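Local atomic coordinates of La-related protein 7 homolog (Schizosaccharomyces pombe, PDB entry 6TZN), a protein that binds telomerase RNA specifically and promotes its assembly with the catalytic subunit into the telomerase holoenzyme, its C-terminal part being an xRRM domain. Residues T14-L19 against P100-E105; Y34-Q39 against A69-N74; T27-L32 against C45-I50. All coordinates share one frame; numbering follows the deposited sequence.

Interaction 1. Residues T14-L19 against P100-E105; sequences TRIKNL and PFLIAE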
ATOM      1  N   THR A  14      -1.565  -2.344   6.123  1.00 16.21           N
ATOM      2  CA  THR A  14      -0.642  -2.960   5.177  1.00 16.29           C
ATOM      3  C   THR A  14       0.558  -2.051   4.967  1.00 16.52           C
ATOM      4  O   THR A  14       0.403  -0.852   4.720  1.00 18.04           O
ATOM      5  CB  THR A  14      -1.287  -3.254   3.813  1.00 17.56           C
ATOM      6  OG1 THR A  14      -1.651  -2.028   3.163  1.00 17.32           O
ATOM      7  CG2 THR A  14      -2.505  -4.157   3.973  1.00 18.58           C
ATOM      8  N   ARG A  15       1.749  -2.622   5.051  1.00 16.88           N
ATOM      9  CA  ARG A  15       2.951  -1.910   4.659  1.00 17.42           C
ATOM     10  C   ARG A  15       3.150  -2.109   3.166  1.00 16.81           C
ATOM     11  O   ARG A  15       3.073  -3.238   2.670  1.00 19.29           O
ATOM     12  CB  ARG A  15       4.160  -2.459   5.410  1.00 20.99           C
ATOM     13  CG  ARG A  15       5.479  -1.897   4.904  1.00 26.34           C
ATOM     14  CD  ARG A  15       6.640  -2.369   5.748  1.00 32.78           C
ATOM     15  NE  ARG A  15       6.756  -1.568   6.959  1.00 41.32           N
ATOM     16  CZ  ARG A  15       6.426  -1.995   8.171  1.00 42.83           C
ATOM     17  NH1 ARG A  15       5.961  -3.226   8.341  1.00 43.68           N
ATOM     18  NH2 ARG A  15       6.566  -1.190   9.213  1.00 46.92           N
ATOM     19  N   ILE A  16       3.367  -1.014   2.446  1.00 16.53           N
ATOM     20  CA  ILE A  16       3.726  -1.054   1.034  1.00 16.39           C
ATOM     21  C   ILE A  16       5.211  -0.757   0.935  1.00 16.57           C
ATOM     22  O   ILE A  16       5.680   0.247   1.483  1.00 18.79           O
ATOM     23  CB  ILE A  16       2.922  -0.024   0.219  1.00 17.58           C
ATOM     24  CG1 ILE A  16       1.426  -0.104   0.538  1.00 20.39           C
ATOM     25  CG2 ILE A  16       3.208  -0.194  -1.271  1.00 20.12           C
ATOM     26  CD1 ILE A  16       0.798  -1.424   0.182  1.00 20.11           C
ATOM     27  N   LYS A  17       5.956  -1.630   0.267  1.00 16.04           N
ATOM     28  CA  LYS A  17       7.394  -1.469   0.112  1.00 16.03           C
ATOM     29  C   LYS A  17       7.765  -1.289  -1.353  1.00 16.35           C
ATOM     30  O   LYS A  17       7.068  -1.767  -2.256  1.00 16.83           O
ATOM     31  CB  LYS A  17       8.156  -2.679   0.663  1.00 19.53           C
ATOM     32  CG  LYS A  17       7.967  -2.875   2.155  1.00 23.94           C
ATOM     33  CD  LYS A  17       8.940  -3.890   2.717  1.00 33.45           C
ATOM     34  CE  LYS A  17       8.658  -5.282   2.197  1.00 39.65           C
ATOM     35  NZ  LYS A  17       9.654  -6.250   2.732  1.00 44.02           N
ATOM     36  N   ASN A  18       8.896  -0.606  -1.567  1.00 15.94           N
ATOM     37  CA  ASN A  18       9.483  -0.366  -2.886  1.00 16.41           C
ATOM     38  C   ASN A  18       8.725   0.679  -3.699  1.00 15.86           C
ATOM     39  O   ASN A  18       8.747   0.657  -4.931  1.00 17.83           O
ATOM     40  CB  ASN A  18       9.733  -1.660  -3.661  1.00 18.28           C
ATOM     41  CG  ASN A  18      10.586  -2.620  -2.876  1.00 18.89           C
ATOM     42  OD1 ASN A  18      11.618  -2.233  -2.319  1.00 21.33           O
ATOM     43  ND2 ASN A  18      10.162  -3.877  -2.809  1.00 20.66           N
ATOM     44  N   LEU A  19       8.082   1.619  -3.012  1.00 15.53           N
ATOM     45  CA  LEU A  19       7.575   2.807  -3.679  1.00 15.20           C
ATOM     46  C   LEU A  19       8.738   3.646  -4.201  1.00 15.84           C
ATOM     47  O   LEU A  19       9.848   3.618  -3.657  1.00 16.80           O
ATOM     48  CB  LEU A  19       6.779   3.657  -2.691  1.00 16.32           C
ATOM     49  CG  LEU A  19       5.461   3.042  -2.220  1.00 16.76           C
ATOM     50  CD1 LEU A  19       4.978   3.727  -0.955  1.00 20.05           C
ATOM     51  CD2 LEU A  19       4.420   3.133  -3.328  1.00 17.35           C
ATOM     52  N   PRO A 100      12.657  -2.384  -7.977  1.00 35.60           N
ATOM     53  CA  PRO A 100      12.099  -3.623  -7.424  1.00 35.15           C
ATOM     54  C   PRO A 100      10.580  -3.638  -7.518  1.00 31.66           C
ATOM     55  O   PRO A 100       9.933  -2.614  -7.756  1.00 34.68           O
ATOM     56  CB  PRO A 100      12.551  -3.593  -5.960  1.00 35.94           C
ATOM     57  CG  PRO A 100      12.833  -2.138  -5.655  1.00 39.17           C
ATOM     58  CD  PRO A 100      12.857  -1.355  -6.942  1.00 39.56           C
ATOM     59  N   PHE A 101      10.013  -4.835  -7.350  1.00 26.77           N
ATOM     60  CA  PHE A 101       8.561  -4.977  -7.380  1.00 20.92           C
ATOM     61  C   PHE A 101       7.925  -4.428  -6.106  1.00 17.36           C
ATOM     62  O   PHE A 101       8.422  -4.640  -4.998  1.00 20.06           O
ATOM     63  CB  PHE A 101       8.163  -6.445  -7.542  1.00 26.04           C
ATOM     64  CG  PHE A 101       8.451  -7.013  -8.900  1.00 28.55           C
ATOM     65  CD1 PHE A 101       7.715  -6.619 -10.005  1.00 27.59           C
ATOM     66  CD2 PHE A 101       9.451  -7.956  -9.070  1.00 34.34           C
ATOM     67  CE1 PHE A 101       7.978  -7.150 -11.256  1.00 30.46           C
ATOM     68  CE2 PHE A 101       9.719  -8.489 -10.319  1.00 35.03           C
ATOM     69  CZ  PHE A 101       8.981  -8.088 -11.410  1.00 31.96           C
ATOM     70  N   LEU A 102       6.809  -3.726  -6.274  1.00 16.27           N
ATOM     71  CA  LEU A 102       5.993  -3.328  -5.137  1.00 16.47           C
ATOM     72  C   LEU A 102       5.521  -4.556  -4.354  1.00 16.51           C
ATOM     73  O   LEU A 102       5.086  -5.560  -4.933  1.00 18.15           O
ATOM     74  CB  LEU A 102       4.788  -2.527  -5.629  1.00 15.38           C
ATOM     75  CG  LEU A 102       5.151  -1.126  -6.138  1.00 16.86           C
ATOM     76  CD1 LEU A 102       4.089  -0.594  -7.074  1.00 18.48           C
ATOM     77  CD2 LEU A 102       5.340  -0.183  -4.956  1.00 19.76           C
ATOM     78  N   ILE A 103       5.589  -4.455  -3.027  1.00 16.71           N
ATOM     79  CA  ILE A 103       5.222  -5.520  -2.101  1.00 18.78           C
ATOM     80  C   ILE A 103       4.261  -4.939  -1.074  1.00 17.68           C
ATOM     81  O   ILE A 103       4.437  -3.802  -0.627  1.00 19.92           O
ATOM     82  CB  ILE A 103       6.477  -6.060  -1.383  1.00 23.26           C
ATOM     83  CG1 ILE A 103       7.382  -6.803  -2.365  1.00 27.26           C
ATOM     84  CG2 ILE A 103       6.098  -6.947  -0.183  1.00 28.03           C
ATOM     85  CD1 ILE A 103       8.696  -7.218  -1.764  1.00 30.67           C
ATOM     86  N   ALA A 104       3.245  -5.711  -0.697  1.00 18.15           N
ATOM     87  CA  ALA A 104       2.345  -5.335   0.387  1.00 18.41           C
ATOM     88  C   ALA A 104       2.322  -6.448   1.425  1.00 19.44           C
ATOM     89  O   ALA A 104       2.178  -7.624   1.075  1.00 21.37           O
ATOM     90  CB  ALA A 104       0.928  -5.043  -0.121  1.00 20.70           C
ATOM     91  N   GLU A 105       2.457  -6.076   2.694  1.00 18.34           N
ATOM     92  CA  GLU A 105       2.479  -7.023   3.803  1.00 19.84           C
ATOM     93  C   GLU A 105       1.524  -6.557   4.891  1.00 19.29           C
ATOM     94  O   GLU A 105       1.488  -5.370   5.228  1.00 19.23           O
ATOM     95  CB  GLU A 105       3.882  -7.126   4.422  1.00 25.06           C
ATOM     96  CG  GLU A 105       5.020  -7.316   3.436  1.00 33.53           C
ATOM     97  CD  GLU A 105       6.383  -7.252   4.102  1.00 38.96           C
ATOM     98  OE1 GLU A 105       7.328  -7.882   3.578  1.00 41.98           O
ATOM     99  OE2 GLU A 105       6.515  -6.572   5.145  1.00 40.00           O
TER
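K17 and E105 meet at their charged ends on one face of an antiparallel strand pair. NZ of K17 lies 3.0 Å from E105 OE1 in a salt bridge, reaching it from above the carboxylate plane. The lysine chain bends at chi3 (-67°), which swings CE over the carboxylate, while the glutamate runs extended beyond CG; CG2 of I103 packs on K17 CE at 3.9 Å. Beyond the strand end, N18 takes up a positive phi of 74° and its ND2 donates to F101 O at 2.9 Å, with P100 CG over the face of that amide, 3.6 Å from N18 OD1. Four backbone bonds join R15 to E105 and K17 to I103, among them K17 N to I103 O at 2.8 Å. On the other face I16 CD1 touches A104 CB at 3.6 Å; just beyond the strands L19 and L102 meet through their CD2 methyls. R15, on the face of K17 and E105, turns its guanidinium to a salt bridge with E111. The pair joins central strand 13-17 to edge strand 103-106 of the RRM sheet; I16, L19 and L102 pack against helix 25-39, A104 against helix 66-78, and strand 58-63 flanks 13-17 on its other side.

Interaction 2. Residues Y34-Q39 against A69-N74; sequences YVFSRQ and AETCIN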
ATOM      1  N   TYR A  34      -5.898   2.023  -8.393  1.00 19.78           N
ATOM      2  CA  TYR A  34      -5.745   1.415  -9.708  1.00 20.12           C
ATOM      3  C   TYR A  34      -5.518  -0.087  -9.587  1.00 18.09           C
ATOM      4  O   TYR A  34      -6.175  -0.888 -10.266  1.00 19.98           O
ATOM      5  CB  TYR A  34      -4.574   2.097 -10.426  1.00 20.21           C
ATOM      6  CG  TYR A  34      -4.363   1.637 -11.844  1.00 19.52           C
ATOM      7  CD1 TYR A  34      -3.637   0.483 -12.123  1.00 18.96           C
ATOM      8  CD2 TYR A  34      -4.899   2.351 -12.907  1.00 21.75           C
ATOM      9  CE1 TYR A  34      -3.459   0.053 -13.425  1.00 20.09           C
ATOM     10  CE2 TYR A  34      -4.717   1.936 -14.210  1.00 22.36           C
ATOM     11  CZ  TYR A  34      -4.000   0.785 -14.461  1.00 20.09           C
ATOM     12  OH  TYR A  34      -3.819   0.378 -15.757  1.00 22.49           O
ATOM     13  N   VAL A  35      -4.595  -0.484  -8.713  1.00 17.42           N
ATOM     14  CA  VAL A  35      -4.283  -1.899  -8.528  1.00 18.38           C
ATOM     15  C   VAL A  35      -5.467  -2.646  -7.918  1.00 19.58           C
ATOM     16  O   VAL A  35      -5.836  -3.738  -8.379  1.00 20.06           O
ATOM     17  CB  VAL A  35      -3.001  -2.022  -7.681  1.00 20.32           C
ATOM     18  CG1 VAL A  35      -2.739  -3.454  -7.273  1.00 23.84           C
ATOM     19  CG2 VAL A  35      -1.812  -1.465  -8.447  1.00 19.63           C
ATOM     20  N   PHE A  36      -6.088  -2.057  -6.891  1.00 21.20           N
ATOM     21  CA  PHE A  36      -7.238  -2.657  -6.219  1.00 25.31           C
ATOM     22  C   PHE A  36      -8.342  -2.980  -7.214  1.00 25.37           C
ATOM     23  O   PHE A  36      -8.943  -4.060  -7.158  1.00 28.13           O
ATOM     24  CB  PHE A  36      -7.747  -1.655  -5.172  1.00 25.23           C
ATOM     25  CG  PHE A  36      -8.639  -2.236  -4.097  1.00 24.21           C
ATOM     26  CD1 PHE A  36      -9.974  -2.507  -4.359  1.00 25.44           C
ATOM     27  CD2 PHE A  36      -8.162  -2.439  -2.809  1.00 28.09           C
ATOM     28  CE1 PHE A  36     -10.808  -3.003  -3.365  1.00 26.65           C
ATOM     29  CE2 PHE A  36      -8.985  -2.930  -1.816  1.00 25.74           C
ATOM     30  CZ  PHE A  36     -10.310  -3.220  -2.094  1.00 28.05           C
ATOM     31  N   SER A  37      -8.612  -2.067  -8.150  1.00 27.19           N
ATOM     32  CA  SER A  37      -9.707  -2.271  -9.092  1.00 29.00           C
ATOM     33  C   SER A  37      -9.453  -3.431 -10.047  1.00 27.60           C
ATOM     34  O   SER A  37     -10.416  -4.023 -10.549  1.00 32.05           O
ATOM     35  CB  SER A  37     -10.004  -0.984  -9.865  1.00 36.60           C
ATOM     36  OG  SER A  37      -8.989  -0.699 -10.807  1.00 39.34           O
ATOM     37  N   ARG A  38      -8.188  -3.775 -10.306  1.00 24.66           N
ATOM     38  CA  ARG A  38      -7.882  -4.968 -11.089  1.00 25.20           C
ATOM     39  C   ARG A  38      -8.029  -6.249 -10.284  1.00 26.58           C
ATOM     40  O   ARG A  38      -8.154  -7.323 -10.878  1.00 32.96           O
ATOM     41  CB  ARG A  38      -6.457  -4.906 -11.651  1.00 25.66           C
ATOM     42  CG  ARG A  38      -6.339  -4.250 -13.012  1.00 26.41           C
ATOM     43  CD  ARG A  38      -6.195  -2.762 -12.888  1.00 29.96           C
ATOM     44  NE  ARG A  38      -6.480  -2.106 -14.151  1.00 25.84           N
ATOM     45  CZ  ARG A  38      -6.929  -0.865 -14.251  1.00 25.85           C
ATOM     46  NH1 ARG A  38      -7.116  -0.146 -13.148  1.00 24.76           N
ATOM     47  NH2 ARG A  38      -7.185  -0.350 -15.449  1.00 27.01           N
ATOM     48  N   GLN A  39      -8.025  -6.162  -8.956  1.00 24.86           N
ATOM     49  CA  GLN A  39      -8.152  -7.333  -8.098  1.00 26.70           C
ATOM     50  C   GLN A  39      -9.607  -7.693  -7.836  1.00 30.84           C
ATOM     51  O   GLN A  39      -9.950  -8.881  -7.758  1.00 34.07           O
ATOM     52  CB  GLN A  39      -7.416  -7.083  -6.775  1.00 26.40           C
ATOM     53  CG  GLN A  39      -7.225  -8.314  -5.917  1.00 32.98           C
ATOM     54  CD  GLN A  39      -6.344  -9.354  -6.587  1.00 36.44           C
ATOM     55  OE1 GLN A  39      -5.585  -9.044  -7.513  1.00 36.23           O
ATOM     56  NE2 GLN A  39      -6.427 -10.588  -6.113  1.00 42.02           N
ATOM     57  N   ALA A  69      -7.882  -4.524   3.340  1.00 17.57           N
ATOM     58  CA  ALA A  69      -6.465  -4.820   3.527  1.00 17.60           C
ATOM     59  C   ALA A  69      -6.092  -6.148   2.882  1.00 17.87           C
ATOM     60  O   ALA A  69      -5.045  -6.259   2.234  1.00 18.01           O
ATOM     61  CB  ALA A  69      -6.104  -4.818   5.013  1.00 17.23           C
ATOM     62  N   GLU A  70      -6.942  -7.166   3.041  1.00 19.60           N
ATOM     63  CA  GLU A  70      -6.673  -8.460   2.419  1.00 21.27           C
ATOM     64  C   GLU A  70      -6.666  -8.354   0.900  1.00 19.95           C
ATOM     65  O   GLU A  70      -5.836  -8.983   0.229  1.00 20.48           O
ATOM     66  CB  GLU A  70      -7.730  -9.468   2.869  1.00 25.45           C
ATOM     67  CG  GLU A  70      -7.432 -10.906   2.466  1.00 33.59           C
ATOM     68  CD  GLU A  70      -8.479 -11.877   2.971  1.00 48.91           C
ATOM     69  OE1 GLU A  70      -9.684 -11.560   2.874  1.00 52.22           O
ATOM     70  OE2 GLU A  70      -8.097 -12.959   3.465  1.00 57.52           O
ATOM     71  N   THR A  71      -7.593  -7.573   0.339  1.00 19.11           N
ATOM     72  CA  THR A  71      -7.626  -7.387  -1.106  1.00 19.69           C
ATOM     73  C   THR A  71      -6.335  -6.740  -1.595  1.00 18.86           C
ATOM     74  O   THR A  71      -5.790  -7.117  -2.641  1.00 19.29           O
ATOM     75  CB  THR A  71      -8.839  -6.533  -1.482  1.00 21.72           C
ATOM     76  OG1 THR A  71     -10.045  -7.193  -1.074  1.00 25.08           O
ATOM     77  CG2 THR A  71      -8.879  -6.263  -2.980  1.00 23.73           C
ATOM     78  N   CYS A  72      -5.830  -5.759  -0.843  1.00 19.13           N
ATOM     79  CA  CYS A  72      -4.565  -5.121  -1.192  1.00 18.45           C
ATOM     80  C   CYS A  72      -3.427  -6.137  -1.206  1.00 17.76           C
ATOM     81  O   CYS A  72      -2.625  -6.182  -2.151  1.00 18.48           O
ATOM     82  CB  CYS A  72      -4.282  -4.000  -0.194  1.00 18.14           C
ATOM     83  SG  CYS A  72      -2.679  -3.215  -0.407  1.00 20.10           S
ATOM     84  N   ILE A  73      -3.331  -6.959  -0.158  1.00 18.62           N
ATOM     85  CA  ILE A  73      -2.274  -7.966  -0.096  1.00 18.78           C
ATOM     86  C   ILE A  73      -2.352  -8.900  -1.296  1.00 19.25           C
ATOM     87  O   ILE A  73      -1.341  -9.188  -1.952  1.00 20.19           O
ATOM     88  CB  ILE A  73      -2.346  -8.748   1.228  1.00 20.47           C
ATOM     89  CG1 ILE A  73      -2.180  -7.810   2.425  1.00 23.76           C
ATOM     90  CG2 ILE A  73      -1.298  -9.854   1.245  1.00 23.16           C
ATOM     91  CD1 ILE A  73      -0.935  -6.993   2.376  1.00 25.16           C
ATOM     92  N   ASN A  74      -3.559  -9.379  -1.611  1.00 19.62           N
ATOM     93  CA  ASN A  74      -3.720 -10.302  -2.732  1.00 20.97           C
ATOM     94  C   ASN A  74      -3.354  -9.634  -4.050  1.00 18.80           C
ATOM     95  O   ASN A  74      -2.746 -10.261  -4.926  1.00 20.59           O
ATOM     96  CB  ASN A  74      -5.158 -10.819  -2.782  1.00 23.90           C
ATOM     97  CG  ASN A  74      -5.487 -11.737  -1.623  1.00 25.10           C
ATOM     98  OD1 ASN A  74      -4.592 -12.294  -0.989  1.00 28.81           O
ATOM     99  ND2 ASN A  74      -6.778 -11.901  -1.340  1.00 29.40           N
TER
HETATM  100  O   HOH W   1      -8.616 -10.591  -3.471  1.00 42.80           O
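F36 and C72 bring the two helices nearest, their CA atoms 6.2 Å apart, where the segment axes cross at 90° with a closest approach of 9.2 Å. The main side-chain contact is a CH-pi interaction between T71 and the ring of F36. The CG2 methyl of the threonine stands over one face of the ring, 3.6 Å from its centroid and 17° off the normal, shifted slightly toward the rim at CE2 and CZ. F36 has CG anti to its backbone N (chi1 -162°), which directs CG toward the second helix. T71 sets CG2 anti to its own N and leaves OG1 beside it, where the hydroxyl bonds to L67 O one turn back; the methyl is thereby the branch given to the phenylalanine. An alanine in place of F36 would probably leave the T71 methyl without its aromatic partner and open a gap between the helices.

Q39 runs past T71 in the opposite direction, its CG 3.9 Å from T71 CG2. A bend at chi2 turns CD toward N74, and NE2 comes to 3.6 Å from N74 CB. The two amide planes are steeply inclined to each other, and no direct hydrogen bond joins them. A water instead accepts from N74 ND2 at 3.1 Å and, more weakly, from Q39 NE2. N74 OD1 is held separately by R77, so its amide has partners at both ends.

The crossing joins the two helices that pack on one face of the RRM sheet. C72 turns to T14 and I16 of strand 13-17 and to W63 of strand 58-63, V35 meets A75 and F76 farther along helix 66-78, and F36 also touches C45 ahead of strand 47-51.

Interaction 3. Residues T27-L32 against C45-I50; sequences TIHSLL and CEPMYI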
ATOM      1  N   THR A  27      -0.275  10.220  -5.222  1.00 16.71           N
ATOM      2  CA  THR A  27       0.087   9.177  -6.173  1.00 16.54           C
ATOM      3  C   THR A  27      -0.096   7.799  -5.561  1.00 16.28           C
ATOM      4  O   THR A  27      -0.604   6.890  -6.223  1.00 16.39           O
ATOM      5  CB  THR A  27       1.524   9.365  -6.664  1.00 16.40           C
ATOM      6  OG1 THR A  27       1.665  10.673  -7.226  1.00 19.08           O
ATOM      7  CG2 THR A  27       1.882   8.324  -7.725  1.00 18.15           C
ATOM      8  N   ILE A  28       0.306   7.623  -4.297  1.00 15.32           N
ATOM      9  CA  ILE A  28       0.107   6.333  -3.640  1.00 15.23           C
ATOM     10  C   ILE A  28      -1.372   5.973  -3.612  1.00 15.61           C
ATOM     11  O   ILE A  28      -1.756   4.837  -3.915  1.00 16.57           O
ATOM     12  CB  ILE A  28       0.726   6.324  -2.228  1.00 15.32           C
ATOM     13  CG1 ILE A  28       2.240   6.538  -2.293  1.00 16.48           C
ATOM     14  CG2 ILE A  28       0.370   5.031  -1.500  1.00 16.45           C
ATOM     15  CD1 ILE A  28       2.840   6.940  -0.946  1.00 18.05           C
ATOM     16  N   HIS A  29      -2.227   6.936  -3.276  1.00 16.72           N
ATOM     17  CA  HIS A  29      -3.664   6.678  -3.255  1.00 17.75           C
ATOM     18  C   HIS A  29      -4.157   6.226  -4.626  1.00 17.78           C
ATOM     19  O   HIS A  29      -4.884   5.232  -4.746  1.00 18.60           O
ATOM     20  CB  HIS A  29      -4.412   7.932  -2.797  1.00 19.99           C
ATOM     21  CG  HIS A  29      -5.880   7.720  -2.606  1.00 23.99           C
ATOM     22  ND1 HIS A  29      -6.472   7.711  -1.362  1.00 29.75           N
ATOM     23  CD2 HIS A  29      -6.877   7.513  -3.499  1.00 29.52           C
ATOM     24  CE1 HIS A  29      -7.771   7.510  -1.496  1.00 29.88           C
ATOM     25  NE2 HIS A  29      -8.041   7.380  -2.782  1.00 29.53           N
ATOM     26  N   SER A  30      -3.758   6.940  -5.680  1.00 16.86           N
ATOM     27  CA  SER A  30      -4.186   6.580  -7.028  1.00 17.85           C
ATOM     28  C   SER A  30      -3.648   5.217  -7.434  1.00 15.98           C
ATOM     29  O   SER A  30      -4.363   4.421  -8.062  1.00 17.88           O
ATOM     30  CB  SER A  30      -3.724   7.642  -8.023  1.00 20.58           C
ATOM     31  OG  SER A  30      -4.373   8.870  -7.761  1.00 22.43           O
ATOM     32  N   LEU A  31      -2.385   4.936  -7.105  1.00 15.39           N
ATOM     33  CA  LEU A  31      -1.794   3.644  -7.436  1.00 15.94           C
ATOM     34  C   LEU A  31      -2.542   2.516  -6.731  1.00 15.85           C
ATOM     35  O   LEU A  31      -2.898   1.498  -7.348  1.00 16.41           O
ATOM     36  CB  LEU A  31      -0.314   3.648  -7.055  1.00 16.52           C
ATOM     37  CG  LEU A  31       0.523   2.417  -7.409  1.00 19.31           C
ATOM     38  CD1 LEU A  31       1.988   2.822  -7.619  1.00 21.04           C
ATOM     39  CD2 LEU A  31       0.418   1.351  -6.328  1.00 20.98           C
ATOM     40  N   LEU A  32      -2.786   2.674  -5.430  1.00 16.22           N
ATOM     41  CA  LEU A  32      -3.522   1.651  -4.693  1.00 18.26           C
ATOM     42  C   LEU A  32      -4.904   1.429  -5.294  1.00 20.00           C
ATOM     43  O   LEU A  32      -5.331   0.288  -5.465  1.00 21.24           O
ATOM     44  CB  LEU A  32      -3.636   2.060  -3.227  1.00 21.67           C
ATOM     45  CG  LEU A  32      -2.345   2.032  -2.415  1.00 24.86           C
ATOM     46  CD1 LEU A  32      -2.593   2.603  -1.034  1.00 24.84           C
ATOM     47  CD2 LEU A  32      -1.787   0.620  -2.309  1.00 25.99           C
ATOM     48  N   CYS A  45     -12.013   0.804  -3.454  1.00 29.12           N
ATOM     49  CA  CYS A  45     -10.734   0.981  -2.787  1.00 24.95           C
ATOM     50  C   CYS A  45     -10.870   2.086  -1.750  1.00 25.45           C
ATOM     51  O   CYS A  45     -11.104   3.245  -2.102  1.00 27.92           O
ATOM     52  CB  CYS A  45      -9.667   1.348  -3.807  1.00 25.18           C
ATOM     53  SG  CYS A  45      -8.026   1.495  -3.093  1.00 26.50           S
ATOM     54  N   GLU A  46     -10.715   1.741  -0.475  1.00 26.02           N
ATOM     55  CA  GLU A  46     -10.895   2.698   0.619  1.00 26.78           C
ATOM     56  C   GLU A  46      -9.681   2.714   1.538  1.00 25.94           C
ATOM     57  O   GLU A  46      -9.740   2.249   2.685  1.00 25.87           O
ATOM     58  CB  GLU A  46     -12.183   2.421   1.395  1.00 29.68           C
ATOM     59  CG  GLU A  46     -13.451   2.594   0.564  1.00 32.98           C
ATOM     60  N   PRO A  47      -8.558   3.274   1.069  1.00 25.44           N
ATOM     61  CA  PRO A  47      -7.406   3.463   1.950  1.00 25.50           C
ATOM     62  C   PRO A  47      -7.641   4.719   2.761  1.00 27.22           C
ATOM     63  O   PRO A  47      -7.392   5.834   2.291  1.00 36.76           O
ATOM     64  CB  PRO A  47      -6.238   3.624   0.969  1.00 25.60           C
ATOM     65  CG  PRO A  47      -6.861   4.187  -0.273  1.00 28.17           C
ATOM     66  CD  PRO A  47      -8.322   3.812  -0.278  1.00 24.24           C
ATOM     67  N   MET A  48      -8.155   4.550   3.976  1.00 22.44           N
ATOM     68  CA  MET A  48      -8.616   5.700   4.743  1.00 21.87           C
ATOM     69  C   MET A  48      -7.469   6.645   5.064  1.00 21.20           C
ATOM     70  O   MET A  48      -7.604   7.868   4.938  1.00 25.87           O
ATOM     71  CB  MET A  48      -9.276   5.243   6.034  1.00 23.33           C
ATOM     72  CG  MET A  48      -9.822   6.406   6.817  1.00 27.03           C
ATOM     73  SD  MET A  48     -10.600   5.866   8.329  1.00 29.47           S
ATOM     74  CE  MET A  48     -11.485   4.485   7.666  1.00 22.93           C
ATOM     75  N   TYR A  49      -6.339   6.102   5.502  1.00 19.04           N
ATOM     76  CA  TYR A  49      -5.175   6.917   5.811  1.00 18.48           C
ATOM     77  C   TYR A  49      -3.937   6.291   5.200  1.00 18.57           C
ATOM     78  O   TYR A  49      -3.785   5.067   5.177  1.00 18.65           O
ATOM     79  CB  TYR A  49      -5.004   7.089   7.323  1.00 18.87           C
ATOM     80  CG  TYR A  49      -6.207   7.751   7.948  1.00 19.10           C
ATOM     81  CD1 TYR A  49      -6.569   9.044   7.588  1.00 24.59           C
ATOM     82  CD2 TYR A  49      -7.003   7.078   8.867  1.00 17.48           C
ATOM     83  CE1 TYR A  49      -7.674   9.661   8.138  1.00 24.99           C
ATOM     84  CE2 TYR A  49      -8.110   7.696   9.440  1.00 18.01           C
ATOM     85  CZ  TYR A  49      -8.447   8.983   9.056  1.00 21.43           C
ATOM     86  OH  TYR A  49      -9.543   9.616   9.594  1.00 20.22           O
ATOM     87  N   ILE A  50      -3.069   7.145   4.685  1.00 18.54           N
ATOM     88  CA  ILE A  50      -1.792   6.750   4.124  1.00 19.22           C
ATOM     89  C   ILE A  50      -0.726   7.451   4.945  1.00 19.98           C
ATOM     90  O   ILE A  50      -0.665   8.687   4.962  1.00 23.09           O
ATOM     91  CB  ILE A  50      -1.697   7.140   2.642  1.00 20.20           C
ATOM     92  CG1 ILE A  50      -2.784   6.412   1.842  1.00 22.00           C
ATOM     93  CG2 ILE A  50      -0.302   6.855   2.092  1.00 22.33           C
ATOM     94  CD1 ILE A  50      -2.887   6.865   0.403  1.00 25.47           C
TER
HETATM   95  O   HOH W   2      -6.031   7.791   1.730  1.00 56.20           O
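H29 and P47 meet where helix 25-39 lies against the edge strand 47-51 in the RRM fold. The two side chains cross at about a right angle: the proline offers its CG to one face of the imidazole, 4.0 Å from the ring centroid and 28° off the normal, in a CH-pi contact. H29 has CG anti to the backbone N (chi1 -174°), on the way toward the strand, where P47 CG covers that ring face. I50 comes in from another direction, its chain also roughly perpendicular to that of H29, and its CD1 ends 3.7 Å from H29 CB. Its CG2 branch serves a different neighbour, meeting CG2 of I28 at 4.1 Å, with the two isoleucines set obliquely; I50 thus touches two successive helix residues. A turn farther along, L32 points toward the strand and places CD1 4.3 Å from P47 CB, while C45 SG lies 3.8 Å from L32 O. L32 and P47 both continue onto I61 of the adjoining strand 58-63, which ties this edge to the interior of the sheet. Between P47 and I50, M48 and Y49 both face R62 in a classic beta bulge. At the outer side of the contact, a water in the plane of the imidazole lies 3.1 Å from H29 ND1.

Interactions 1, 2 and 3 lie 11 to 13 Å apart, centre to centre, within one xRRM domain. Interaction 1 pairs the first and last strands of the four-stranded sheet, and both other contacts fall between its segments along the chain. Interactions 2 and 3 share helix 25-39, and their segments alternate in sequence: 27-32, 34-39, 45-50, 69-74. Interaction 3 sets that helix on the edge strand 47-51 and interaction 2 sets it across helix 66-78. Apolar side chains bridge them: I73 reaches T14 and A104, L32 meets I16, and F36 lies on C45. Together the contacts unite helices 25-39 and 66-78 and the two outermost strands around one core.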